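Long-range contacts in pyruvate formate-lyase 2 (Archaeoglobus fulgidus, PDB 2F3O), which is a glycyl radical enzyme of undetermined function, probably a lyase related to pyruvate formate-lyase and glycerol dehydratase: residues R169-E174 / D520-G525; R177-L182 / E191-Y196; K200-A205 / T511-L516. All coordinates share one frame; numbering follows the deposited sequence.

Interaction 1 of 3, residues R169-E174 / D520-G525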
ATOM      1  N   ARG A 169     -15.794  24.614  16.766  1.00 44.36           N
ATOM      2  CA  ARG A 169     -16.987  23.847  17.083  1.00 45.43           C
ATOM      3  C   ARG A 169     -17.232  22.811  16.000  1.00 45.56           C
ATOM      4  O   ARG A 169     -17.874  21.787  16.251  1.00 46.04           O
ATOM      5  CB  ARG A 169     -18.214  24.740  17.209  1.00 46.06           C
ATOM      6  CG  ARG A 169     -19.318  24.203  18.169  1.00 48.59           C
ATOM      7  CD  ARG A 169     -20.671  24.847  17.870  1.00 51.25           C
ATOM      8  NE  ARG A 169     -21.214  24.355  16.607  1.00 53.91           N
ATOM      9  CZ  ARG A 169     -21.927  25.087  15.760  1.00 55.79           C
ATOM     10  NH1 ARG A 169     -22.395  24.560  14.632  1.00 56.98           N
ATOM     11  NH2 ARG A 169     -22.168  26.349  16.044  1.00 56.76           N
ATOM     12  N   TRP A 170     -16.718  23.074  14.798  1.00 45.25           N
ATOM     13  CA  TRP A 170     -16.809  22.100  13.723  1.00 44.47           C
ATOM     14  C   TRP A 170     -15.944  20.921  14.071  1.00 44.25           C
ATOM     15  O   TRP A 170     -16.371  19.788  13.939  1.00 44.33           O
ATOM     16  CB  TRP A 170     -16.359  22.682  12.387  1.00 44.31           C
ATOM     17  CG  TRP A 170     -16.585  21.745  11.264  1.00 43.88           C
ATOM     18  CD1 TRP A 170     -17.758  21.529  10.613  1.00 43.92           C
ATOM     19  CD2 TRP A 170     -15.621  20.873  10.658  1.00 44.31           C
ATOM     20  NE1 TRP A 170     -17.593  20.581   9.642  1.00 44.50           N
ATOM     21  CE2 TRP A 170     -16.287  20.159   9.643  1.00 44.71           C
ATOM     22  CE3 TRP A 170     -14.261  20.611  10.885  1.00 44.77           C
ATOM     23  CZ2 TRP A 170     -15.636  19.203   8.838  1.00 43.98           C
ATOM     24  CZ3 TRP A 170     -13.613  19.666  10.068  1.00 44.21           C
ATOM     25  CH2 TRP A 170     -14.304  18.978   9.067  1.00 43.69           C
ATOM     26  N   PHE A 171     -14.736  21.205  14.540  1.00 43.88           N
ATOM     27  CA  PHE A 171     -13.772  20.162  14.841  1.00 43.91           C
ATOM     28  C   PHE A 171     -14.278  19.278  15.959  1.00 43.94           C
ATOM     29  O   PHE A 171     -14.153  18.049  15.894  1.00 43.85           O
ATOM     30  CB  PHE A 171     -12.399  20.753  15.191  1.00 43.69           C
ATOM     31  CG  PHE A 171     -11.697  21.350  14.008  1.00 44.41           C
ATOM     32  CD1 PHE A 171     -10.983  20.559  13.137  1.00 44.72           C
ATOM     33  CD2 PHE A 171     -11.784  22.697  13.743  1.00 44.04           C
ATOM     34  CE1 PHE A 171     -10.360  21.108  12.040  1.00 44.10           C
ATOM     35  CE2 PHE A 171     -11.172  23.231  12.652  1.00 43.71           C
ATOM     36  CZ  PHE A 171     -10.460  22.437  11.801  1.00 43.58           C
ATOM     37  N   LEU A 172     -14.885  19.913  16.956  1.00 43.62           N
ATOM     38  CA  LEU A 172     -15.371  19.212  18.117  1.00 43.04           C
ATOM     39  C   LEU A 172     -16.441  18.243  17.686  1.00 42.81           C
ATOM     40  O   LEU A 172     -16.383  17.059  18.037  1.00 42.74           O
ATOM     41  CB  LEU A 172     -15.904  20.208  19.142  1.00 43.20           C
ATOM     42  CG  LEU A 172     -16.609  19.654  20.372  1.00 42.43           C
ATOM     43  CD1 LEU A 172     -15.679  18.721  21.086  1.00 42.18           C
ATOM     44  CD2 LEU A 172     -17.018  20.794  21.271  1.00 41.80           C
ATOM     45  N   GLU A 173     -17.384  18.734  16.891  1.00 42.63           N
ATOM     46  CA  GLU A 173     -18.480  17.897  16.422  1.00 42.92           C
ATOM     47  C   GLU A 173     -18.040  16.823  15.432  1.00 42.69           C
ATOM     48  O   GLU A 173     -18.585  15.717  15.432  1.00 42.85           O
ATOM     49  CB  GLU A 173     -19.564  18.746  15.786  1.00 43.09           C
ATOM     50  CG  GLU A 173     -20.314  19.614  16.765  1.00 44.31           C
ATOM     51  CD  GLU A 173     -21.262  20.563  16.058  1.00 45.61           C
ATOM     52  OE1 GLU A 173     -21.732  20.234  14.941  1.00 46.45           O
ATOM     53  OE2 GLU A 173     -21.532  21.633  16.623  1.00 45.71           O
ATOM     54  N   GLU A 174     -17.063  17.149  14.591  1.00 42.41           N
ATOM     55  CA  GLU A 174     -16.609  16.212  13.579  1.00 42.06           C
ATOM     56  C   GLU A 174     -15.813  15.116  14.242  1.00 41.46           C
ATOM     57  O   GLU A 174     -15.968  13.955  13.879  1.00 40.97           O
ATOM     58  CB  GLU A 174     -15.832  16.914  12.451  1.00 42.33           C
ATOM     59  CG  GLU A 174     -15.561  16.057  11.179  1.00 43.52           C
ATOM     60  CD  GLU A 174     -16.823  15.490  10.493  1.00 45.16           C
ATOM     61  OE1 GLU A 174     -17.852  16.190  10.458  1.00 46.02           O
ATOM     62  OE2 GLU A 174     -16.784  14.352   9.962  1.00 44.75           O
ATOM     63  N   ASP A 520      -4.348  17.858   5.830  1.00 41.88           N
ATOM     64  CA  ASP A 520      -4.386  16.399   5.840  1.00 41.10           C
ATOM     65  C   ASP A 520      -4.358  15.749   7.243  1.00 40.60           C
ATOM     66  O   ASP A 520      -4.920  14.689   7.405  1.00 40.22           O
ATOM     67  CB  ASP A 520      -3.451  15.772   4.796  1.00 41.54           C
ATOM     68  CG  ASP A 520      -3.852  16.124   3.369  1.00 41.11           C
ATOM     69  OD1 ASP A 520      -4.710  17.001   3.192  1.00 39.74           O
ATOM     70  OD2 ASP A 520      -3.309  15.520   2.422  1.00 42.49           O
ATOM     71  N   CYS A 521      -3.789  16.399   8.258  1.00 40.31           N
ATOM     72  CA  CYS A 521      -3.678  15.770   9.591  1.00 40.16           C
ATOM     73  C   CYS A 521      -4.975  15.353  10.218  1.00 40.25           C
ATOM     74  O   CYS A 521      -5.135  14.187  10.589  1.00 40.47           O
ATOM     75  CB  CYS A 521      -3.011  16.678  10.599  1.00 40.13           C
ATOM     76  SG  CYS A 521      -1.260  16.822  10.436  1.00 39.80           S
ATOM     77  N   PHE A 522      -5.880  16.322  10.364  1.00 40.15           N
ATOM     78  CA  PHE A 522      -7.189  16.079  10.958  1.00 39.54           C
ATOM     79  C   PHE A 522      -7.985  15.111  10.093  1.00 39.66           C
ATOM     80  O   PHE A 522      -8.570  14.166  10.609  1.00 39.75           O
ATOM     81  CB  PHE A 522      -7.972  17.383  11.176  1.00 38.90           C
ATOM     82  CG  PHE A 522      -9.359  17.166  11.720  1.00 39.13           C
ATOM     83  CD1 PHE A 522      -9.550  16.830  13.053  1.00 38.25           C
ATOM     84  CD2 PHE A 522     -10.477  17.260  10.899  1.00 38.69           C
ATOM     85  CE1 PHE A 522     -10.800  16.614  13.553  1.00 35.98           C
ATOM     86  CE2 PHE A 522     -11.731  17.032  11.402  1.00 37.25           C
ATOM     87  CZ  PHE A 522     -11.890  16.716  12.732  1.00 37.12           C
ATOM     88  N   GLU A 523      -7.990  15.329   8.782  1.00 39.77           N
ATOM     89  CA  GLU A 523      -8.765  14.457   7.898  1.00 40.18           C
ATOM     90  C   GLU A 523      -8.257  13.012   7.839  1.00 39.90           C
ATOM     91  O   GLU A 523      -9.053  12.087   7.766  1.00 40.24           O
ATOM     92  CB  GLU A 523      -8.893  15.059   6.498  1.00 40.21           C
ATOM     93  CG  GLU A 523      -9.906  16.200   6.441  1.00 41.78           C
ATOM     94  CD  GLU A 523     -11.344  15.694   6.480  1.00 43.29           C
ATOM     95  OE1 GLU A 523     -12.258  16.482   6.872  1.00 42.53           O
ATOM     96  OE2 GLU A 523     -11.543  14.506   6.105  1.00 42.91           O
ATOM     97  N   LYS A 524      -6.946  12.820   7.916  1.00 39.57           N
ATOM     98  CA  LYS A 524      -6.372  11.474   7.949  1.00 39.34           C
ATOM     99  C   LYS A 524      -6.339  10.868   9.367  1.00 38.98           C
ATOM    100  O   LYS A 524      -6.123   9.663   9.530  1.00 38.73           O
ATOM    101  CB  LYS A 524      -4.967  11.446   7.326  1.00 39.03           C
ATOM    102  CG  LYS A 524      -4.935  11.747   5.847  1.00 40.06           C
ATOM    103  CD  LYS A 524      -3.890  10.905   5.132  1.00 42.35           C
ATOM    104  CE  LYS A 524      -3.736  11.299   3.659  1.00 42.79           C
ATOM    105  NZ  LYS A 524      -5.050  11.519   2.998  1.00 41.87           N
ATOM    106  N   GLY A 525      -6.533  11.706  10.382  1.00 38.34           N
ATOM    107  CA  GLY A 525      -6.535  11.238  11.754  1.00 37.53           C
ATOM    108  C   GLY A 525      -5.172  10.830  12.258  1.00 37.44           C
ATOM    109  O   GLY A 525      -5.058   9.930  13.086  1.00 37.17           O
TER

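Interaction 2 of 3, residues R177-L182 / E191-Y196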
ATOM      1  N   ARG A 177     -18.376  12.785  15.614  1.00 42.00           N
ATOM      2  CA  ARG A 177     -18.944  11.865  14.605  1.00 43.14           C
ATOM      3  C   ARG A 177     -17.938  10.768  14.325  1.00 43.16           C
ATOM      4  O   ARG A 177     -18.313   9.599  14.252  1.00 43.94           O
ATOM      5  CB  ARG A 177     -19.337  12.547  13.281  1.00 42.57           C
ATOM      6  CG  ARG A 177     -20.448  13.578  13.366  1.00 43.84           C
ATOM      7  CD  ARG A 177     -20.548  14.412  12.068  1.00 45.10           C
ATOM      8  NE  ARG A 177     -21.323  15.659  12.229  1.00 50.39           N
ATOM      9  CZ  ARG A 177     -20.806  16.896  12.348  1.00 52.90           C
ATOM     10  NH1 ARG A 177     -19.495  17.102  12.326  1.00 52.50           N
ATOM     11  NH2 ARG A 177     -21.607  17.957  12.491  1.00 54.68           N
ATOM     12  N   ARG A 178     -16.665  11.148  14.209  1.00 43.18           N
ATOM     13  CA  ARG A 178     -15.592  10.215  13.879  1.00 43.22           C
ATOM     14  C   ARG A 178     -15.228   9.262  15.002  1.00 43.21           C
ATOM     15  O   ARG A 178     -14.823   8.142  14.734  1.00 43.53           O
ATOM     16  CB  ARG A 178     -14.345  10.965  13.396  1.00 43.38           C
ATOM     17  CG  ARG A 178     -14.571  11.586  12.046  1.00 43.62           C
ATOM     18  CD  ARG A 178     -13.411  12.371  11.499  1.00 44.01           C
ATOM     19  NE  ARG A 178     -13.939  13.193  10.420  1.00 46.63           N
ATOM     20  CZ  ARG A 178     -13.359  13.413   9.245  1.00 47.21           C
ATOM     21  NH1 ARG A 178     -12.174  12.885   8.939  1.00 48.22           N
ATOM     22  NH2 ARG A 178     -13.984  14.180   8.371  1.00 46.56           N
ATOM     23  N   ILE A 179     -15.353   9.709  16.249  1.00 43.05           N
ATOM     24  CA  ILE A 179     -15.201   8.819  17.401  1.00 42.60           C
ATOM     25  C   ILE A 179     -16.296   7.741  17.398  1.00 42.92           C
ATOM     26  O   ILE A 179     -15.995   6.565  17.586  1.00 43.37           O
ATOM     27  CB  ILE A 179     -15.170   9.599  18.736  1.00 42.24           C
ATOM     28  CG1 ILE A 179     -13.859  10.386  18.874  1.00 41.53           C
ATOM     29  CG2 ILE A 179     -15.334   8.669  19.914  1.00 41.03           C
ATOM     30  CD1 ILE A 179     -13.914  11.524  19.896  1.00 39.72           C
ATOM     31  N   ARG A 180     -17.542   8.126  17.126  1.00 43.08           N
ATOM     32  CA  ARG A 180     -18.639   7.154  17.036  1.00 43.56           C
ATOM     33  C   ARG A 180     -18.435   6.131  15.933  1.00 43.21           C
ATOM     34  O   ARG A 180     -18.634   4.940  16.146  1.00 43.71           O
ATOM     35  CB  ARG A 180     -19.978   7.842  16.797  1.00 43.97           C
ATOM     36  CG  ARG A 180     -20.867   8.001  18.024  1.00 46.35           C
ATOM     37  CD  ARG A 180     -21.726   9.278  17.882  1.00 50.33           C
ATOM     38  NE  ARG A 180     -22.104   9.582  16.486  1.00 53.04           N
ATOM     39  CZ  ARG A 180     -22.200  10.814  15.961  1.00 53.13           C
ATOM     40  NH1 ARG A 180     -22.562  10.963  14.680  1.00 52.33           N
ATOM     41  NH2 ARG A 180     -21.929  11.897  16.706  1.00 51.35           N
ATOM     42  N   ALA A 181     -18.029   6.590  14.755  1.00 42.56           N
ATOM     43  CA  ALA A 181     -17.894   5.689  13.623  1.00 41.81           C
ATOM     44  C   ALA A 181     -16.744   4.707  13.832  1.00 41.59           C
ATOM     45  O   ALA A 181     -16.744   3.623  13.260  1.00 41.79           O
ATOM     46  CB  ALA A 181     -17.716   6.461  12.355  1.00 41.27           C
ATOM     47  N   LEU A 182     -15.784   5.085  14.670  1.00 41.30           N
ATOM     48  CA  LEU A 182     -14.635   4.251  14.938  1.00 41.06           C
ATOM     49  C   LEU A 182     -15.050   3.175  15.896  1.00 41.06           C
ATOM     50  O   LEU A 182     -14.651   2.016  15.760  1.00 40.94           O
ATOM     51  CB  LEU A 182     -13.496   5.079  15.517  1.00 41.06           C
ATOM     52  CG  LEU A 182     -12.671   5.669  14.383  1.00 41.02           C
ATOM     53  CD1 LEU A 182     -11.586   6.558  14.906  1.00 41.17           C
ATOM     54  CD2 LEU A 182     -12.091   4.552  13.570  1.00 42.17           C
ATOM     55  N   GLU A 191      -4.909   4.115  16.970  1.00 38.51           N
ATOM     56  CA  GLU A 191      -4.155   5.345  16.826  1.00 38.82           C
ATOM     57  C   GLU A 191      -5.032   6.482  16.371  1.00 38.17           C
ATOM     58  O   GLU A 191      -5.053   7.537  16.996  1.00 37.94           O
ATOM     59  CB  GLU A 191      -3.015   5.147  15.852  1.00 39.49           C
ATOM     60  CG  GLU A 191      -1.671   5.127  16.517  1.00 43.64           C
ATOM     61  CD  GLU A 191      -0.675   4.213  15.802  1.00 49.85           C
ATOM     62  OE1 GLU A 191       0.450   4.717  15.478  1.00 52.78           O
ATOM     63  OE2 GLU A 191      -1.024   3.012  15.570  1.00 48.63           O
ATOM     64  N   LYS A 192      -5.776   6.239  15.298  1.00 37.97           N
ATOM     65  CA  LYS A 192      -6.777   7.167  14.790  1.00 37.99           C
ATOM     66  C   LYS A 192      -7.780   7.559  15.880  1.00 38.43           C
ATOM     67  O   LYS A 192      -8.201   8.713  15.962  1.00 38.57           O
ATOM     68  CB  LYS A 192      -7.544   6.516  13.645  1.00 38.00           C
ATOM     69  CG  LYS A 192      -7.167   6.913  12.230  1.00 37.23           C
ATOM     70  CD  LYS A 192      -8.381   6.693  11.338  1.00 38.07           C
ATOM     71  CE  LYS A 192      -8.205   7.177   9.916  1.00 38.26           C
ATOM     72  NZ  LYS A 192      -7.473   6.180   9.101  1.00 39.16           N
ATOM     73  N   TYR A 193      -8.151   6.591  16.715  1.00 38.44           N
ATOM     74  CA  TYR A 193      -9.060   6.831  17.823  1.00 38.79           C
ATOM     75  C   TYR A 193      -8.490   7.775  18.903  1.00 38.35           C
ATOM     76  O   TYR A 193      -9.124   8.750  19.277  1.00 38.35           O
ATOM     77  CB  TYR A 193      -9.447   5.491  18.414  1.00 39.49           C
ATOM     78  CG  TYR A 193     -10.608   5.505  19.380  1.00 40.72           C
ATOM     79  CD1 TYR A 193     -11.887   5.860  18.967  1.00 41.60           C
ATOM     80  CD2 TYR A 193     -10.433   5.095  20.696  1.00 41.62           C
ATOM     81  CE1 TYR A 193     -12.951   5.834  19.859  1.00 42.00           C
ATOM     82  CE2 TYR A 193     -11.485   5.058  21.578  1.00 42.32           C
ATOM     83  CZ  TYR A 193     -12.734   5.431  21.159  1.00 41.27           C
ATOM     84  OH  TYR A 193     -13.753   5.398  22.064  1.00 41.00           O
ATOM     85  N   SER A 194      -7.279   7.495  19.365  1.00 37.89           N
ATOM     86  CA  SER A 194      -6.531   8.387  20.244  1.00 37.23           C
ATOM     87  C   SER A 194      -6.443   9.798  19.697  1.00 36.77           C
ATOM     88  O   SER A 194      -6.529  10.770  20.455  1.00 36.35           O
ATOM     89  CB  SER A 194      -5.105   7.867  20.409  1.00 37.37           C
ATOM     90  OG  SER A 194      -5.085   6.582  20.998  1.00 38.05           O
ATOM     91  N   PHE A 195      -6.259   9.898  18.379  1.00 36.44           N
ATOM     92  CA  PHE A 195      -6.142  11.194  17.718  1.00 36.33           C
ATOM     93  C   PHE A 195      -7.415  12.006  17.860  1.00 36.39           C
ATOM     94  O   PHE A 195      -7.387  13.125  18.346  1.00 36.54           O
ATOM     95  CB  PHE A 195      -5.819  11.042  16.245  1.00 36.00           C
ATOM     96  CG  PHE A 195      -5.730  12.344  15.515  1.00 35.92           C
ATOM     97  CD1 PHE A 195      -4.539  13.032  15.461  1.00 36.18           C
ATOM     98  CD2 PHE A 195      -6.836  12.886  14.880  1.00 35.73           C
ATOM     99  CE1 PHE A 195      -4.452  14.234  14.781  1.00 36.12           C
ATOM    100  CE2 PHE A 195      -6.756  14.089  14.208  1.00 35.30           C
ATOM    101  CZ  PHE A 195      -5.571  14.759  14.155  1.00 35.56           C
ATOM    102  N   TYR A 196      -8.530  11.440  17.425  1.00 36.24           N
ATOM    103  CA  TYR A 196      -9.800  12.137  17.526  1.00 36.08           C
ATOM    104  C   TYR A 196     -10.230  12.429  18.977  1.00 36.30           C
ATOM    105  O   TYR A 196     -10.843  13.479  19.265  1.00 36.07           O
ATOM    106  CB  TYR A 196     -10.860  11.396  16.727  1.00 35.62           C
ATOM    107  CG  TYR A 196     -10.633  11.548  15.234  1.00 35.23           C
ATOM    108  CD1 TYR A 196     -10.628  10.444  14.381  1.00 34.27           C
ATOM    109  CD2 TYR A 196     -10.389  12.797  14.688  1.00 35.49           C
ATOM    110  CE1 TYR A 196     -10.402  10.582  13.029  1.00 34.19           C
ATOM    111  CE2 TYR A 196     -10.153  12.950  13.327  1.00 36.05           C
ATOM    112  CZ  TYR A 196     -10.163  11.840  12.503  1.00 35.19           C
ATOM    113  OH  TYR A 196      -9.966  12.009  11.154  1.00 34.07           O
TER

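Interaction 3 of 3, residues K200-A205 / T511-L516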
ATOM      1  N   LYS A 200     -10.879  16.329  19.974  1.00 37.65           N
ATOM      2  CA  LYS A 200     -12.050  16.697  20.771  1.00 37.82           C
ATOM      3  C   LYS A 200     -11.702  17.572  21.970  1.00 38.67           C
ATOM      4  O   LYS A 200     -12.149  18.725  22.065  1.00 38.39           O
ATOM      5  CB  LYS A 200     -12.710  15.426  21.301  1.00 37.99           C
ATOM      6  CG  LYS A 200     -13.960  15.653  22.161  1.00 37.06           C
ATOM      7  CD  LYS A 200     -14.423  14.372  22.776  1.00 37.09           C
ATOM      8  CE  LYS A 200     -14.892  14.592  24.193  1.00 38.13           C
ATOM      9  NZ  LYS A 200     -16.334  14.993  24.172  1.00 39.92           N
ATOM     10  N   ILE A 201     -10.907  16.995  22.874  1.00 39.39           N
ATOM     11  CA  ILE A 201     -10.340  17.675  24.038  1.00 40.20           C
ATOM     12  C   ILE A 201      -9.713  19.027  23.679  1.00 40.78           C
ATOM     13  O   ILE A 201     -10.048  20.056  24.265  1.00 41.41           O
ATOM     14  CB  ILE A 201      -9.272  16.775  24.727  1.00 40.23           C
ATOM     15  CG1 ILE A 201      -9.937  15.539  25.328  1.00 40.14           C
ATOM     16  CG2 ILE A 201      -8.540  17.515  25.836  1.00 40.25           C
ATOM     17  CD1 ILE A 201      -8.967  14.529  25.926  1.00 40.20           C
ATOM     18  N   VAL A 202      -8.834  19.023  22.693  1.00 41.06           N
ATOM     19  CA  VAL A 202      -8.120  20.228  22.291  1.00 41.57           C
ATOM     20  C   VAL A 202      -9.019  21.302  21.648  1.00 42.10           C
ATOM     21  O   VAL A 202      -8.754  22.501  21.784  1.00 42.33           O
ATOM     22  CB  VAL A 202      -6.898  19.831  21.420  1.00 41.37           C
ATOM     23  CG1 VAL A 202      -6.897  20.498  20.079  1.00 40.50           C
ATOM     24  CG2 VAL A 202      -5.628  20.040  22.182  1.00 41.39           C
ATOM     25  N   SER A 203     -10.097  20.877  20.995  1.00 42.54           N
ATOM     26  CA  SER A 203     -11.079  21.814  20.468  1.00 43.62           C
ATOM     27  C   SER A 203     -11.861  22.490  21.592  1.00 43.88           C
ATOM     28  O   SER A 203     -12.024  23.709  21.591  1.00 44.07           O
ATOM     29  CB  SER A 203     -12.048  21.103  19.530  1.00 43.72           C
ATOM     30  OG  SER A 203     -11.332  20.483  18.481  1.00 45.32           O
ATOM     31  N   GLU A 204     -12.328  21.676  22.541  1.00 44.19           N
ATOM     32  CA  GLU A 204     -13.028  22.135  23.738  1.00 44.40           C
ATOM     33  C   GLU A 204     -12.226  23.172  24.506  1.00 44.52           C
ATOM     34  O   GLU A 204     -12.759  24.192  24.896  1.00 44.78           O
ATOM     35  CB  GLU A 204     -13.328  20.952  24.662  1.00 44.47           C
ATOM     36  CG  GLU A 204     -14.563  20.156  24.292  1.00 44.62           C
ATOM     37  CD  GLU A 204     -14.520  18.734  24.842  1.00 46.49           C
ATOM     38  OE1 GLU A 204     -15.372  17.915  24.436  1.00 46.39           O
ATOM     39  OE2 GLU A 204     -13.628  18.425  25.676  1.00 47.50           O
ATOM     40  N   ALA A 205     -10.945  22.896  24.701  1.00 44.74           N
ATOM     41  CA  ALA A 205     -10.009  23.805  25.338  1.00 44.99           C
ATOM     42  C   ALA A 205     -10.003  25.195  24.695  1.00 45.49           C
ATOM     43  O   ALA A 205     -10.084  26.213  25.398  1.00 45.35           O
ATOM     44  CB  ALA A 205      -8.624  23.210  25.271  1.00 44.58           C
ATOM     45  N   THR A 511       1.630  16.853  19.015  1.00 33.38           N
ATOM     46  CA  THR A 511       1.090  18.190  19.200  1.00 33.47           C
ATOM     47  C   THR A 511      -0.268  18.365  18.525  1.00 33.75           C
ATOM     48  O   THR A 511      -0.354  18.911  17.424  1.00 33.86           O
ATOM     49  CB  THR A 511       2.079  19.238  18.682  1.00 33.57           C
ATOM     50  OG1 THR A 511       2.427  18.954  17.319  1.00 33.09           O
ATOM     51  CG2 THR A 511       3.352  19.243  19.539  1.00 34.04           C
ATOM     52  N   PRO A 512      -1.335  17.890  19.187  1.00 33.94           N
ATOM     53  CA  PRO A 512      -2.687  17.788  18.637  1.00 34.08           C
ATOM     54  C   PRO A 512      -3.355  19.077  18.181  1.00 34.21           C
ATOM     55  O   PRO A 512      -4.070  19.052  17.192  1.00 34.92           O
ATOM     56  CB  PRO A 512      -3.499  17.200  19.793  1.00 34.51           C
ATOM     57  CG  PRO A 512      -2.511  16.612  20.710  1.00 34.52           C
ATOM     58  CD  PRO A 512      -1.263  17.379  20.565  1.00 33.73           C
ATOM     59  N   LEU A 513      -3.180  20.185  18.885  1.00 34.41           N
ATOM     60  CA  LEU A 513      -3.808  21.431  18.413  1.00 34.93           C
ATOM     61  C   LEU A 513      -3.218  21.877  17.079  1.00 35.73           C
ATOM     62  O   LEU A 513      -3.978  22.146  16.130  1.00 36.62           O
ATOM     63  CB  LEU A 513      -3.733  22.554  19.454  1.00 34.88           C
ATOM     64  CG  LEU A 513      -4.317  23.906  19.038  1.00 34.29           C
ATOM     65  CD1 LEU A 513      -5.791  23.801  18.741  1.00 33.12           C
ATOM     66  CD2 LEU A 513      -4.062  24.957  20.109  1.00 34.73           C
ATOM     67  N   LEU A 514      -1.878  21.893  17.009  1.00 35.59           N
ATOM     68  CA  LEU A 514      -1.132  22.189  15.802  1.00 35.29           C
ATOM     69  C   LEU A 514      -1.533  21.269  14.664  1.00 35.86           C
ATOM     70  O   LEU A 514      -1.685  21.714  13.527  1.00 36.23           O
ATOM     71  CB  LEU A 514       0.365  22.072  16.071  1.00 35.29           C
ATOM     72  CG  LEU A 514       1.278  22.341  14.870  1.00 34.56           C
ATOM     73  CD1 LEU A 514       1.054  23.743  14.346  1.00 33.13           C
ATOM     74  CD2 LEU A 514       2.736  22.096  15.207  1.00 34.64           C
ATOM     75  N   SER A 515      -1.737  19.995  14.973  1.00 36.23           N
ATOM     76  CA  SER A 515      -2.261  19.049  13.989  1.00 36.88           C
ATOM     77  C   SER A 515      -3.570  19.483  13.351  1.00 36.98           C
ATOM     78  O   SER A 515      -3.747  19.296  12.162  1.00 37.23           O
ATOM     79  CB  SER A 515      -2.454  17.671  14.606  1.00 37.08           C
ATOM     80  OG  SER A 515      -1.204  17.070  14.802  1.00 37.86           O
ATOM     81  N   LEU A 516      -4.474  20.096  14.106  1.00 36.89           N
ATOM     82  CA  LEU A 516      -5.726  20.529  13.499  1.00 37.16           C
ATOM     83  C   LEU A 516      -5.468  21.595  12.460  1.00 37.69           C
ATOM     84  O   LEU A 516      -6.188  21.708  11.458  1.00 37.62           O
ATOM     85  CB  LEU A 516      -6.699  21.051  14.548  1.00 37.12           C
ATOM     86  CG  LEU A 516      -7.780  20.088  15.048  1.00 36.04           C
ATOM     87  CD1 LEU A 516      -7.273  18.656  15.140  1.00 35.60           C
ATOM     88  CD2 LEU A 516      -8.262  20.558  16.398  1.00 34.57           C
TER

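Interaction 1 of 3, residues R169-E174 / D520-G525
The nearest backbones across the contact are those of Phe171 and Phe522, CA to CA 8.7 Å, the first on the long helix 168-184, the second on the single-turn helix 521-524, so that side chains alone bridge the two. Phe522 reaches across with CG anti to its backbone N (chi1 177°), and three residues of 169-174 receive its ring. Phe171 meets it edge-to-face: CD1 stands over the centre of the Phe522 ring, the centroids are 5.0 Å apart and the planes 78° apart. Trp170 comes rim to rim instead, its CZ3 lying 3.5 Å from Phe522 CE2, with neither ring over the face of the other. At the edge of the Phe522 ring, near its plane, Glu174 contributes aliphatic carbon, CB being 4.0 Å from Phe522 CZ. Glu174 then bends at chi2 (57°), and its carboxylate forms a salt bridge with Arg177. Glu523 OE1 lies at the edge of the Trp170 ring, 3.9 Å from CH2, and also forms a long, weak ion pair with Arg178. Leu516 and Tyr162 also pack on Phe522. Gly525, with positive phi, is the C' residue of the Schellman motif that ends helix 521-524. An alanine in place of Phe522 would probably open a gap between the helices and leave the Phe171 edge and the Trp170 rim without their aromatic partner. With 345 residues between its segments, the contact relies on an apolar aromatic cluster for its cohesion, while charged groups keep to its margin.

Interaction 2 of 3, residues R177-L182 / E191-Y196
Arg178 lies across the ring of Tyr196, its CD over the face at 3.9 Å from the ring centroid in a CH-pi contact. The chain is extended from CG to NE, and beyond it NH1 donates a hydrogen bond to Tyr196 OH at 3.2 Å, with an N-H...O angle of 150° and the oxygen tilted from the guanidinium plane. Leu182 CD1 approaches the edge of the same ring, 4.0 Å from Tyr196 CD1, while its CB rests against Tyr193. Ile179 divides its branches: CG2 sits 3.7 Å from Tyr193 CE1, and CG1 packs on Tyr196 CB. In the next shell, Glu174 holds Arg178 NE by a salt bridge. Tyr196 OH is also hydrogen-bonded to the carbonyl O of Phe522, and Tyr193 OH to Glu183, so both phenols are fixed at their polar ends. Phe195 CD2 lies over the opposite face of the Tyr196 ring, toward its rim. Helices 168-184 and 190-221 form an antiparallel helical hairpin; the axes of 177-182 and 191-196 come within 9.6 Å, their directions 153° apart. Helix 521-524 meets this hairpin at Tyr196, helix 39-53 packs on Phe195, and Leu131 of the second subunit touches Tyr193.

Interaction 3 of 3, residues K200-A205 / T511-L516
Val202 points at helix 512-516 and carries most of the contact through its two methyls. CG1 is directed at the backbone of Leu513, 3.6 Å from its CA, and at the same time meets Leu513 CD1 at 3.7 Å. The two side chains cross obliquely: chi1 of Leu513 (178°) sets CG anti to the backbone N, and from there CD1, with CB, lies near Val202 CG1. CG2 is turned to the start of the short helix, 4.3 Å from Pro512 CB. Leu516 also brings CD2 to within 3.9 Å of Val202 CG1, and the same methyl touches Ser203 OG. That hydroxyl is hydrogen-bonded to the carbonyl O of Ala199 one turn earlier in its own helix, which satisfies it beside apolar neighbours. The motif is a nearly perpendicular helix-helix crossing: the axes of 200-205 and 512-516 pass within 9.5 Å at 85°, and a short helix opened by Pro512 thus lies against the long helix 190-221. The carboxylate of Glu267, in helix 250-267, accepts hydrogen bonds from the backbone N atoms of Leu513 and Leu514 at the first turn of the short helix. Ala263 and Leu264 of that helix 250-267 pack on the Leu513 side chain, and Phe168 of helix 168-184 touches it too.

In the fold
All three contacts gather on one side of the chain's centre, where helices 168-184 and 190-221 meet two short helices, 512-516 and 521-524. Interaction 2 joins the long helices to each other; interactions 1 and 3 each bring a short helix, distant in sequence, against one of them. Interaction 3 is fully buried and essentially aliphatic. Interaction 1 is only partly buried, aromatic at its centre with glutamates at its margin, whereas interaction 2 is buried yet mixes phenol and guanidinium with aliphatic packing. The contacts share borders: Tyr196 of interaction 2 and Leu516 of interaction 3 both adjoin the aromatic cluster round Phe522.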